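Ethylbenzene dehydrogenase alpha-subunit (Aromatoleum aromaticum, PDB 2IVF) is the molybdenum-carrying subunit of a dehydrogenase of the molybdopterin oxidoreductase family, binding two pterin guanine dinucleotide cofactors and an iron-sulfur cluster. Local coordinates at residues Asn218-Asp223 against Met611-Ser616; Val544-Trp549 against Asn958-Pro963; Ile934-Met939 against Val964-Val969. All blocks are in the same frame, centred on the assembly; numbering follows the deposited sequence.

Contact 1: residues Asn218-Asp223 against Met611-Ser616; sequences NVDIGD and MRRKRS. With MO (molybdenum atom), chain L; MD1 (phosphoric acid 4-(2-amino-4-oxo-3,4,5,6,-tetrahydro-pteridin-6-yl)-2-hydroxy-3,4-dimercapto-but-3-en-yl ester guanylate ester), chain N.
Asp-220 and Arg-613 meet with their side chains at about a right angle, the carboxylate and guanidinium planes turned 52° apart. Arg-613 NH1 donates to the anti lone pair of Asp-220 OD2 at 2.9 Å. Lys-614 NZ comes to the same oxygen, Asp-220 OD2, on its syn side at 2.5 Å, somewhat out of the carboxylate plane, so one buried acceptor carries two salt bridges; NZ also pairs with Asp-189. CG of Asp-220 is anti to the backbone N (chi1 -171°), and chi2 (64°) then sets the oxygens. Ile-221 CG2 lies over the centre of one face of the Arg-613 guanidinium, 3.5 Å from Arg-613 CZ, while the edge of that group serves the MD1 phosphate: Arg-613 NH2 donates to MD1 O1B at 2.9 Å and NE to O2B. NH1 also reaches the carbonyl of Ala-190. Arg-615 grips the last carbonyl of the helix. Its NH2 and NH1 hold Ile-221 O end-on, at 3.1 Å and 3.2 Å, from the same face, NH2 tilted from the carbonyl plane and NH1 well above it; MD1 N8 sits over one face of this guanidinium, and its NE pairs with Asp-966. Just past the helix, Asp-223 OD2 binds the molybdenum at 2.0 Å, alongside the dithiolene sulfurs of MD1. Arg-612 grips O2A and O11. Helix 217-221 here ends against the end of helix 610-613, with Pro-546 of helix 546-553 packed on Asp-220 and helix 617-625 touching Met-611 and Lys-614.

Contact 2: residues Val544-Trp549 against Asn958-Pro963; sequences VPPAMW and NGSPAP
Ala-547 N, Pro-961 O and Ser-960 OG grip one water, the polar bridge of the contact. The water accepts from Ala-547 N at 2.9 Å and donates to Pro-961 O at 2.7 Å and to Ser-960 OG at 3.0 Å. Three groups thus fix it, and the amide of Ala-547, in the first turn of helix 546-553, is satisfied through it. No direct hydrogen bond links the segments. Ser-960 OG in turn donates to Gly-959 O at 2.6 Å, in the carbonyl plane and on a lone pair. OG lies between the backbone N and the carbonyl carbon of its own residue (chi1 89°), and from there it also rests against Pro-545 CB at 3.3 Å.

Around this water the packing is mostly between prolines and small side chains. The methyl CB of Ala-547 points at the 958-963 loop, meeting Pro-961 O at 3.4 Å and, more loosely, CG of the Pro-961 ring at 4.2 Å. Pro-546 CG approaches Pro-963 CD at 4.4 Å, one pyrrolidine ring against another. The 958-963 loop passes the start of the helix, with Pro-545 nearest Ser-960 and Ala-547 nearest Pro-963.

The contact is structural packing that joins the N-terminal turn of helix 546-553 to the long loop leading into strand 969-975. Val-219 of helix 217-221 touches Pro-546, Ser-960 and Ala-962, while Trp-560 of helix 557-560 touches Ala-547 and Pro-963. Strand 214-215 adds Pro-215 against Pro-546 and Trp-549.

Contact 3: residues Ile934-Met939 against Val964-Val969; sequences ILLIGM and VTDRGV. With MD1 (phosphoric acid 4-(2-amino-4-oxo-3,4,5,6,-tetrahydro-pteridin-6-yl)-2-hydroxy-3,4-dimercapto-but-3-en-yl ester guanylate ester), chain N.
Thr-965 and Met-939 are joined through a water that bridges the two loops, accepting from Met-939 N at 2.8 Å and donating to Thr-965 OG1 and to Leu-936 O, so that it ties three groups of the two loops together. Thr-965 OG1 also faces Met-939 O directly, as a donor, but the modelled distance between them of 2.4 Å is too short to be taken at face value. OG1 stands between the backbone N and the carbonyl carbon (chi1 58°), which turns it toward the 934-939 loop. The amide of Thr-965, at the centre of an inverse gamma turn, is buried without a partner.

The apolar part centres on Leu-936. Its CD1 branch packs on Asp-966 CB at 3.5 Å and also meets MD1 N16 at 3.4 Å. The other branch, CD2, turns to Val-969, 4.1 Å from Val-969 CB. The two methyls of Val-969 divide between carbonyls, CG1 touching Leu-935 O and CG2 touching Leu-936 O.

Charges lie on the cofactor side. Arg-967 NH1 donates to the syn lone pair of Asp-966 OD1 at 2.7 Å, a salt bridge between consecutive residues, and Arg-967 NH2 donates a nearly straight hydrogen bond to MD1 O14 at 2.8 Å, which lies at the edge of the guanidinium and in its plane. NH2 also pairs with a phosphate oxygen of MGD.

A type II beta turn from Asp-966 to Val-969 leads into strand 969-975. Together the two loops form part of the wall of a bis-pterin cofactor site, in which Arg-967 touches both dinucleotides.

The three contacts cluster in the buried middle of the chain: centres of contacts 1 and 3 lie about 10 Å apart, 1 and 2 about 11 Å, 2 and 3 about 15 Å. Contacts 1 and 3 come in series along the chain, whereas contact 2 crosses both, its 544-549 segment falling between the halves of contact 1 and its 958-963 segment between those of contact 3. Residues 958-963 run directly into 964-969, so one loop before strand 969-975 serves contacts 2 and 3. The Arg-615 to Asp-966 salt bridge ties contact 1 to contact 3, and Ser-616 meets Ile-934. Contacts 1 and 3 thereby draw distant parts of the sequence round MD1, with contact 2 packed beside contact 1.

Contact 1: residues Asn218-Asp223 against Met611-Ser616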
loop_
_atom_site.group_PDB
_atom_site.type_symbol
_atom_site.label_atom_id
_atom_site.label_comp_id
_atom_site.label_asym_id
_atom_site.label_seq_id
_atom_site.Cartn_x
_atom_site.Cartn_y
_atom_site.Cartn_z
ATOM N N ASN A 218 14.164 15.573 4.447
ATOM C CA ASN A 218 13.957 15.317 3.018
ATOM C C ASN A 218 15.177 14.883 2.257
ATOM O O ASN A 218 15.094 14.037 1.371
ATOM C CB ASN A 218 13.327 16.530 2.354
ATOM C CG ASN A 218 11.876 16.424 2.361
ATOM O OD1 ASN A 218 11.226 16.674 3.379
ATOM N ND2 ASN A 218 11.331 15.923 1.258
ATOM N N VAL A 219 16.301 15.471 2.601
ATOM C CA VAL A 219 17.573 15.098 1.998
ATOM C C VAL A 219 17.928 13.659 2.474
ATOM O O VAL A 219 18.518 12.863 1.718
ATOM C CB VAL A 219 18.607 16.124 2.358
ATOM C CG1 VAL A 219 19.993 15.816 1.724
ATOM C CG2 VAL A 219 18.084 17.542 1.917
ATOM N N ASP A 220 17.539 13.340 3.713
ATOM C CA ASP A 220 17.900 12.065 4.319
ATOM C C ASP A 220 17.107 10.912 3.674
ATOM O O ASP A 220 17.661 9.840 3.396
ATOM C CB ASP A 220 17.706 12.119 5.837
ATOM C CG ASP A 220 18.278 10.896 6.536
ATOM O OD1 ASP A 220 19.530 10.676 6.489
ATOM O OD2 ASP A 220 17.471 10.155 7.134
ATOM N N ILE A 221 15.833 11.155 3.410
ATOM C CA ILE A 221 14.985 10.124 2.782
ATOM C C ILE A 221 15.249 10.012 1.295
ATOM O O ILE A 221 15.274 8.911 0.753
ATOM C CB ILE A 221 13.516 10.330 3.084
ATOM C CG1 ILE A 221 13.006 11.711 2.612
ATOM C CG2 ILE A 221 13.263 10.147 4.592
ATOM C CD1 ILE A 221 11.618 12.116 3.140
ATOM N N GLY A 222 15.518 11.137 0.651
ATOM C CA GLY A 222 15.723 11.159 -0.785
ATOM C C GLY A 222 14.524 11.568 -1.586
ATOM O O GLY A 222 14.286 10.976 -2.646
ATOM N N ASP A 223 13.760 12.538 -1.058
ATOM C CA ASP A 223 12.607 13.155 -1.722
ATOM C C ASP A 223 12.878 14.600 -2.060
ATOM O O ASP A 223 12.667 15.498 -1.254
ATOM C CB ASP A 223 11.387 13.133 -0.843
ATOM C CG ASP A 223 10.890 11.740 -0.608
ATOM O OD1 ASP A 223 11.236 10.881 -1.420
ATOM O OD2 ASP A 223 10.183 11.517 0.393
ATOM N N MET A 611 17.777 1.654 10.395
ATOM C CA MET A 611 18.212 0.341 9.974
ATOM C C MET A 611 17.715 -0.042 8.573
ATOM O O MET A 611 18.375 -0.830 7.903
ATOM C CB MET A 611 17.827 -0.721 10.973
ATOM C CG MET A 611 18.553 -0.585 12.286
ATOM S SD MET A 611 20.377 -0.806 12.188
ATOM C CE MET A 611 20.469 -2.505 11.697
ATOM N N ARG A 612 16.562 0.463 8.131
ATOM C CA ARG A 612 16.194 0.312 6.691
ATOM C C ARG A 612 16.289 1.613 5.858
ATOM O O ARG A 612 16.485 1.575 4.634
ATOM C CB ARG A 612 14.805 -0.296 6.505
ATOM C CG ARG A 612 13.684 0.418 7.218
ATOM C CD ARG A 612 12.449 0.434 6.400
ATOM N NE ARG A 612 12.635 1.192 5.174
ATOM C CZ ARG A 612 12.202 2.436 4.948
ATOM N NH1 ARG A 612 11.549 3.134 5.882
ATOM N NH2 ARG A 612 12.450 3.008 3.776
ATOM N N ARG A 613 16.106 2.760 6.494
ATOM C CA ARG A 613 16.059 4.021 5.782
ATOM C C ARG A 613 17.435 4.439 5.287
ATOM O O ARG A 613 17.575 4.790 4.105
ATOM C CB ARG A 613 15.513 5.156 6.639
ATOM C CG ARG A 613 15.431 6.458 5.837
ATOM C CD ARG A 613 15.498 7.694 6.674
ATOM N NE ARG A 613 14.214 7.913 7.356
ATOM C CZ ARG A 613 13.881 9.074 7.909
ATOM N NH1 ARG A 613 14.712 10.096 7.853
ATOM N NH2 ARG A 613 12.708 9.229 8.516
ATOM N N LYS A 614 18.441 4.421 6.151
ATOM C CA LYS A 614 19.800 4.743 5.696
ATOM C C LYS A 614 20.317 3.686 4.757
ATOM O O LYS A 614 20.256 2.486 5.036
ATOM C CB LYS A 614 20.824 4.928 6.810
ATOM C CG LYS A 614 20.952 6.354 7.332
ATOM C CD LYS A 614 19.641 6.883 7.855
ATOM C CE LYS A 614 19.884 8.144 8.686
ATOM N NZ LYS A 614 18.625 8.898 9.008
ATOM N N ARG A 615 20.867 4.158 3.654
ATOM C CA ARG A 615 21.499 3.274 2.688
ATOM C C ARG A 615 22.740 2.718 3.330
ATOM O O ARG A 615 23.588 3.483 3.832
ATOM C CB ARG A 615 21.865 4.001 1.388
ATOM C CG ARG A 615 20.676 4.235 0.458
ATOM C CD ARG A 615 19.548 5.033 1.094
ATOM N NE ARG A 615 18.525 5.361 0.099
ATOM C CZ ARG A 615 17.537 6.210 0.347
ATOM N NH1 ARG A 615 17.461 6.783 1.545
ATOM N NH2 ARG A 615 16.652 6.500 -0.604
ATOM N N SER A 616 22.841 1.391 3.351
ATOM C CA SER A 616 23.881 0.705 4.122
ATOM C C SER A 616 23.896 1.010 5.648
ATOM O O SER A 616 24.800 0.602 6.359
ATOM C CB SER A 616 25.249 0.932 3.480
ATOM O OG SER A 616 25.339 0.328 2.217
HETATM MO MO MO L . 9.311 9.782 1.023
HETATM P PB MD1 N . 11.082 6.147 7.856
HETATM O O3B MD1 N . 9.958 5.034 7.883
HETATM O O1B MD1 N . 10.416 7.444 8.139
HETATM O O2B MD1 N . 12.326 5.723 8.536
HETATM O O3A MD1 N . 11.460 6.155 6.315
HETATM C C10 MD1 N . 10.801 7.003 5.350
HETATM C C11 MD1 N . 11.358 6.540 4.014
HETATM O O11 MD1 N . 10.617 5.303 3.739
HETATM C C12 MD1 N . 11.032 7.539 2.937
HETATM S S12 MD1 N . 9.835 8.742 3.151
HETATM C C13 MD1 N . 11.638 7.482 1.707
HETATM S S13 MD1 N . 11.256 8.553 0.460
HETATM C C14 MD1 N . 12.694 6.495 1.382
HETATM N N15 MD1 N . 12.464 5.575 0.321
HETATM C C16 MD1 N . 13.344 4.557 0.056
HETATM C C15 MD1 N . 13.106 3.788 -1.067
HETATM O O14 MD1 N . 12.126 4.016 -1.827
HETATM N N17 MD1 N . 13.959 2.746 -1.235
HETATM C C17 MD1 N . 15.036 2.527 -0.375
HETATM N N16 MD1 N . 15.819 1.494 -0.654
HETATM N N18 MD1 N . 15.264 3.327 0.680
HETATM C C20 MD1 N . 14.439 4.330 0.893
HETATM N N8 MD1 N . 14.693 5.173 1.927
HETATM C C7 MD1 N . 13.845 6.262 2.330
HETATM P PA MD1 N . 9.648 3.807 8.878
HETATM O O1A MD1 N . 8.189 3.532 8.704
HETATM O O2A MD1 N . 10.587 2.711 8.551
HETATM O "O5'" MD1 N . 9.945 4.324 10.340
HETATM C "C5'" MD1 N . 9.023 5.267 10.875
HETATM C "C4'" MD1 N . 8.593 4.832 12.215
HETATM O "O4'" MD1 N . 7.566 5.757 12.553
HETATM C "C1'" MD1 N . 6.699 5.021 13.417
HETATM N N9 MD1 N . 5.361 5.608 13.577
HETATM C C4 MD1 N . 4.980 6.255 14.668
HETATM N N3 MD1 N . 5.679 6.534 15.795
HETATM C C2 MD1 N . 5.106 7.219 16.785
HETATM N N2 MD1 N . 5.803 7.517 17.913
HETATM N N1 MD1 N . 3.772 7.554 16.657
HETATM C C6 MD1 N . 3.006 7.301 15.545
HETATM O O6 MD1 N . 1.845 7.706 15.507
HETATM C C5 MD1 N . 3.637 6.625 14.489
HETATM N N7 MD1 N . 3.252 6.183 13.297
HETATM C C8 MD1 N . 4.311 5.578 12.751
HETATM C "C2'" MD1 N . 6.575 3.649 12.762
HETATM O "O2'" MD1 N . 6.207 2.596 13.686
HETATM C "C3'" MD1 N . 7.949 3.444 12.107
HETATM O "O3'" MD1 N . 8.755 2.472 12.823
#

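Contact 2: residues Val544-Trp549 against Asn958-Pro963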
loop_
_atom_site.group_PDB
_atom_site.type_symbol
_atom_site.label_atom_id
_atom_site.label_comp_id
_atom_site.label_asym_id
_atom_site.label_seq_id
_atom_site.Cartn_x
_atom_site.Cartn_y
_atom_site.Cartn_z
ATOM N N VAL A 544 20.341 20.457 9.254
ATOM C CA VAL A 544 21.667 20.336 8.642
ATOM C C VAL A 544 21.635 19.275 7.531
ATOM O O VAL A 544 20.863 18.309 7.608
ATOM C CB VAL A 544 22.751 20.013 9.738
ATOM C CG1 VAL A 544 22.655 21.020 10.871
ATOM C CG2 VAL A 544 22.546 18.590 10.284
ATOM N N PRO A 545 22.431 19.470 6.465
ATOM C CA PRO A 545 22.551 18.436 5.405
ATOM C C PRO A 545 22.993 17.117 6.006
ATOM O O PRO A 545 23.995 17.117 6.716
ATOM C CB PRO A 545 23.659 18.987 4.484
ATOM C CG PRO A 545 24.336 20.085 5.267
ATOM C CD PRO A 545 23.274 20.642 6.181
ATOM N N PRO A 546 22.228 16.028 5.812
ATOM C CA PRO A 546 22.550 14.713 6.425
ATOM C C PRO A 546 23.821 14.002 5.928
ATOM O O PRO A 546 24.446 13.252 6.699
ATOM C CB PRO A 546 21.280 13.894 6.168
ATOM C CG PRO A 546 20.671 14.538 4.992
ATOM C CD PRO A 546 20.971 15.972 5.052
ATOM N N ALA A 547 24.292 14.304 4.714
ATOM C CA ALA A 547 25.584 13.761 4.248
ATOM C C ALA A 547 26.755 14.088 5.186
ATOM O O ALA A 547 27.739 13.323 5.268
ATOM C CB ALA A 547 25.893 14.216 2.784
ATOM N N MET A 548 26.697 15.239 5.858
ATOM C CA MET A 548 27.853 15.714 6.601
ATOM C C MET A 548 28.136 14.834 7.799
ATOM O O MET A 548 29.259 14.353 7.951
ATOM C CB MET A 548 27.702 17.163 7.076
ATOM C CG MET A 548 27.534 18.165 5.961
ATOM S SD MET A 548 28.809 18.019 4.684
ATOM C CE MET A 548 28.337 19.398 3.613
ATOM N N TRP A 549 27.141 14.638 8.654
ATOM C CA TRP A 549 27.383 13.917 9.896
ATOM C C TRP A 549 27.578 12.411 9.547
ATOM O O TRP A 549 28.401 11.752 10.153
ATOM C CB TRP A 549 26.261 14.155 10.922
ATOM C CG TRP A 549 25.079 13.296 10.748
ATOM C CD1 TRP A 549 24.119 13.388 9.809
ATOM C CD2 TRP A 549 24.747 12.189 11.562
ATOM N NE1 TRP A 549 23.188 12.366 9.966
ATOM C CE2 TRP A 549 23.569 11.612 11.038
ATOM C CE3 TRP A 549 25.367 11.603 12.665
ATOM C CZ2 TRP A 549 22.965 10.511 11.607
ATOM C CZ3 TRP A 549 24.778 10.496 13.233
ATOM C CH2 TRP A 549 23.584 9.964 12.710
ATOM N N ASN A 958 15.861 21.294 0.851
ATOM C CA ASN A 958 16.234 21.700 -0.486
ATOM C C ASN A 958 17.731 21.868 -0.626
ATOM O O ASN A 958 18.309 22.772 -0.078
ATOM C CB ASN A 958 15.577 23.041 -0.829
ATOM C CG ASN A 958 14.100 22.935 -0.968
ATOM O OD1 ASN A 958 13.580 22.870 -2.085
ATOM N ND2 ASN A 958 13.396 22.887 0.161
ATOM N N GLY A 959 18.357 20.993 -1.382
ATOM C CA GLY A 959 19.766 21.176 -1.702
ATOM C C GLY A 959 20.640 20.304 -0.834
ATOM O O GLY A 959 20.149 19.565 0.008
ATOM N N SER A 960 21.946 20.415 -1.068
ATOM C CA SER A 960 22.962 19.561 -0.430
ATOM C C SER A 960 22.856 18.125 -1.006
ATOM O O SER A 960 21.826 17.745 -1.582
ATOM C CB SER A 960 22.875 19.595 1.102
ATOM O OG SER A 960 22.002 18.617 1.613
ATOM N N PRO A 961 23.953 17.364 -0.935
ATOM C CA PRO A 961 24.052 16.069 -1.594
ATOM C C PRO A 961 23.315 15.016 -0.821
ATOM O O PRO A 961 23.671 14.741 0.308
ATOM C CB PRO A 961 25.569 15.801 -1.618
ATOM C CG PRO A 961 26.144 16.669 -0.598
ATOM C CD PRO A 961 25.212 17.759 -0.270
ATOM N N ALA A 962 22.295 14.443 -1.419
ATOM C CA ALA A 962 21.465 13.427 -0.761
ATOM C C ALA A 962 22.110 12.034 -0.834
ATOM O O ALA A 962 22.453 11.538 -1.899
ATOM C CB ALA A 962 20.054 13.417 -1.373
ATOM N N PRO A 963 22.283 11.383 0.328
ATOM C CA PRO A 963 22.919 10.055 0.393
ATOM C C PRO A 963 21.947 8.921 0.122
ATOM O O PRO A 963 21.810 7.992 0.932
ATOM C CB PRO A 963 23.416 10.020 1.830
ATOM C CG PRO A 963 22.293 10.743 2.556
ATOM C CD PRO A 963 21.914 11.881 1.660
HETATM O O HOH W 1 23.391 16.091 2.605
#

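Contact 3: residues Ile934-Met939 against Val964-Val969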
loop_
_atom_site.group_PDB
_atom_site.type_symbol
_atom_site.label_atom_id
_atom_site.label_comp_id
_atom_site.label_asym_id
_atom_site.label_seq_id
_atom_site.Cartn_x
_atom_site.Cartn_y
_atom_site.Cartn_z
ATOM N N ILE A 934 21.159 -2.753 3.024
ATOM C CA ILE A 934 22.499 -2.884 3.535
ATOM C C ILE A 934 23.504 -2.681 2.404
ATOM O O ILE A 934 24.616 -2.198 2.643
ATOM C CB ILE A 934 22.739 -4.243 4.247
ATOM C CG1 ILE A 934 24.016 -4.228 5.086
ATOM C CG2 ILE A 934 22.873 -5.447 3.231
ATOM C CD1 ILE A 934 24.121 -5.413 5.993
ATOM N N LEU A 935 23.134 -3.026 1.181
ATOM C CA LEU A 935 24.117 -2.981 0.064
ATOM C C LEU A 935 24.024 -1.737 -0.837
ATOM O O LEU A 935 24.677 -1.680 -1.880
ATOM C CB LEU A 935 24.067 -4.274 -0.763
ATOM C CG LEU A 935 22.702 -4.845 -1.145
ATOM C CD1 LEU A 935 22.108 -3.937 -2.203
ATOM C CD2 LEU A 935 22.866 -6.236 -1.634
ATOM N N LEU A 936 23.271 -0.732 -0.386
ATOM C CA LEU A 936 22.840 0.370 -1.269
ATOM C C LEU A 936 23.716 1.600 -1.242
ATOM O O LEU A 936 23.662 2.376 -2.179
ATOM C CB LEU A 936 21.377 0.723 -1.051
ATOM C CG LEU A 936 20.330 -0.363 -1.392
ATOM C CD1 LEU A 936 18.921 0.212 -1.068
ATOM C CD2 LEU A 936 20.357 -0.907 -2.899
ATOM N N ILE A 937 24.569 1.692 -0.217
ATOM C CA ILE A 937 25.717 2.603 -0.117
ATOM C C ILE A 937 25.379 4.049 0.045
ATOM O O ILE A 937 25.945 4.689 0.914
ATOM C CB ILE A 937 26.708 2.459 -1.305
ATOM C CG1 ILE A 937 27.181 1.004 -1.482
ATOM C CG2 ILE A 937 27.893 3.398 -1.121
ATOM C CD1 ILE A 937 27.434 0.327 -0.241
ATOM N N GLY A 938 24.566 4.580 -0.861
ATOM C CA GLY A 938 24.053 5.933 -0.776
ATOM C C GLY A 938 25.022 6.972 -1.278
ATOM O O GLY A 938 25.125 8.049 -0.707
ATOM N N MET A 939 25.742 6.658 -2.337
ATOM C CA MET A 939 26.756 7.565 -2.861
ATOM C C MET A 939 26.108 8.914 -3.165
ATOM O O MET A 939 25.228 8.974 -4.001
ATOM C CB MET A 939 27.354 6.996 -4.157
ATOM C CG MET A 939 28.091 5.685 -4.022
ATOM S SD MET A 939 29.583 5.815 -2.989
ATOM C CE MET A 939 30.717 6.726 -4.048
ATOM N N VAL A 964 21.306 8.978 -1.043
ATOM C CA VAL A 964 20.009 8.315 -1.267
ATOM C C VAL A 964 19.947 7.588 -2.600
ATOM O O VAL A 964 18.904 7.115 -2.985
ATOM C CB VAL A 964 18.856 9.320 -1.227
ATOM C CG1 VAL A 964 18.790 10.071 0.155
ATOM C CG2 VAL A 964 18.895 10.314 -2.429
ATOM N N THR A 965 21.081 7.533 -3.283
ATOM C CA THR A 965 21.191 7.140 -4.688
ATOM C C THR A 965 21.211 5.632 -4.869
ATOM O O THR A 965 22.098 5.074 -5.506
ATOM C CB THR A 965 22.457 7.729 -5.275
ATOM O OG1 THR A 965 23.587 7.266 -4.522
ATOM C CG2 THR A 965 22.386 9.298 -5.192
ATOM N N ASP A 966 20.198 4.987 -4.344
ATOM C CA ASP A 966 20.126 3.542 -4.340
ATOM C C ASP A 966 19.573 2.888 -5.629
ATOM O O ASP A 966 19.703 1.677 -5.820
ATOM C CB ASP A 966 19.291 3.062 -3.151
ATOM C CG ASP A 966 17.877 3.504 -3.229
ATOM O OD1 ASP A 966 17.121 2.984 -4.102
ATOM O OD2 ASP A 966 17.475 4.289 -2.354
ATOM N N ARG A 967 18.931 3.674 -6.493
ATOM C CA ARG A 967 18.278 3.123 -7.635
ATOM C C ARG A 967 19.342 2.860 -8.699
ATOM O O ARG A 967 20.033 3.799 -9.177
ATOM C CB ARG A 967 17.202 4.099 -8.146
ATOM C CG ARG A 967 16.111 4.467 -7.158
ATOM C CD ARG A 967 15.133 3.277 -6.982
ATOM N NE ARG A 967 13.880 3.638 -6.339
ATOM C CZ ARG A 967 13.589 3.487 -5.053
ATOM N NH1 ARG A 967 14.457 2.972 -4.200
ATOM N NH2 ARG A 967 12.394 3.840 -4.615
ATOM N N GLY A 968 19.531 1.578 -9.029
ATOM C CA GLY A 968 20.482 1.191 -10.032
ATOM C C GLY A 968 21.789 0.693 -9.455
ATOM O O GLY A 968 22.722 0.403 -10.184
ATOM N N VAL A 969 21.867 0.601 -8.125
ATOM C CA VAL A 969 23.011 -0.021 -7.501
ATOM C C VAL A 969 23.177 -1.425 -8.085
ATOM O O VAL A 969 22.195 -2.106 -8.453
ATOM C CB VAL A 969 22.887 -0.017 -5.984
ATOM C CG1 VAL A 969 23.928 -0.996 -5.303
ATOM C CG2 VAL A 969 23.101 1.442 -5.477
HETATM P PB MD1 N . 11.082 6.147 7.856
HETATM O O3B MD1 N . 9.958 5.034 7.883
HETATM O O1B MD1 N . 10.416 7.444 8.139
HETATM O O2B MD1 N . 12.326 5.723 8.536
HETATM O O3A MD1 N . 11.460 6.155 6.315
HETATM C C10 MD1 N . 10.801 7.003 5.350
HETATM C C11 MD1 N . 11.358 6.540 4.014
HETATM O O11 MD1 N . 10.617 5.303 3.739
HETATM C C12 MD1 N . 11.032 7.539 2.937
HETATM S S12 MD1 N . 9.835 8.742 3.151
HETATM C C13 MD1 N . 11.638 7.482 1.707
HETATM S S13 MD1 N . 11.256 8.553 0.460
HETATM C C14 MD1 N . 12.694 6.495 1.382
HETATM N N15 MD1 N . 12.464 5.575 0.321
HETATM C C16 MD1 N . 13.344 4.557 0.056
HETATM C C15 MD1 N . 13.106 3.788 -1.067
HETATM O O14 MD1 N . 12.126 4.016 -1.827
HETATM N N17 MD1 N . 13.959 2.746 -1.235
HETATM C C17 MD1 N . 15.036 2.527 -0.375
HETATM N N16 MD1 N . 15.819 1.494 -0.654
HETATM N N18 MD1 N . 15.264 3.327 0.680
HETATM C C20 MD1 N . 14.439 4.330 0.893
HETATM N N8 MD1 N . 14.693 5.173 1.927
HETATM C C7 MD1 N . 13.845 6.262 2.330
HETATM P PA MD1 N . 9.648 3.807 8.878
HETATM O O1A MD1 N . 8.189 3.532 8.704
HETATM O O2A MD1 N . 10.587 2.711 8.551
HETATM O "O5'" MD1 N . 9.945 4.324 10.340
HETATM C "C5'" MD1 N . 9.023 5.267 10.875
HETATM C "C4'" MD1 N . 8.593 4.832 12.215
HETATM O "O4'" MD1 N . 7.566 5.757 12.553
HETATM C "C1'" MD1 N . 6.699 5.021 13.417
HETATM N N9 MD1 N . 5.361 5.608 13.577
HETATM C C4 MD1 N . 4.980 6.255 14.668
HETATM N N3 MD1 N . 5.679 6.534 15.795
HETATM C C2 MD1 N . 5.106 7.219 16.785
HETATM N N2 MD1 N . 5.803 7.517 17.913
HETATM N N1 MD1 N . 3.772 7.554 16.657
HETATM C C6 MD1 N . 3.006 7.301 15.545
HETATM O O6 MD1 N . 1.845 7.706 15.507
HETATM C C5 MD1 N . 3.637 6.625 14.489
HETATM N N7 MD1 N . 3.252 6.183 13.297
HETATM C C8 MD1 N . 4.311 5.578 12.751
HETATM C "C2'" MD1 N . 6.575 3.649 12.762
HETATM O "O2'" MD1 N . 6.207 2.596 13.686
HETATM C "C3'" MD1 N . 7.949 3.444 12.107
HETATM O "O3'" MD1 N . 8.755 2.472 12.823
HETATM O O HOH W 2 24.488 4.733 -3.920
#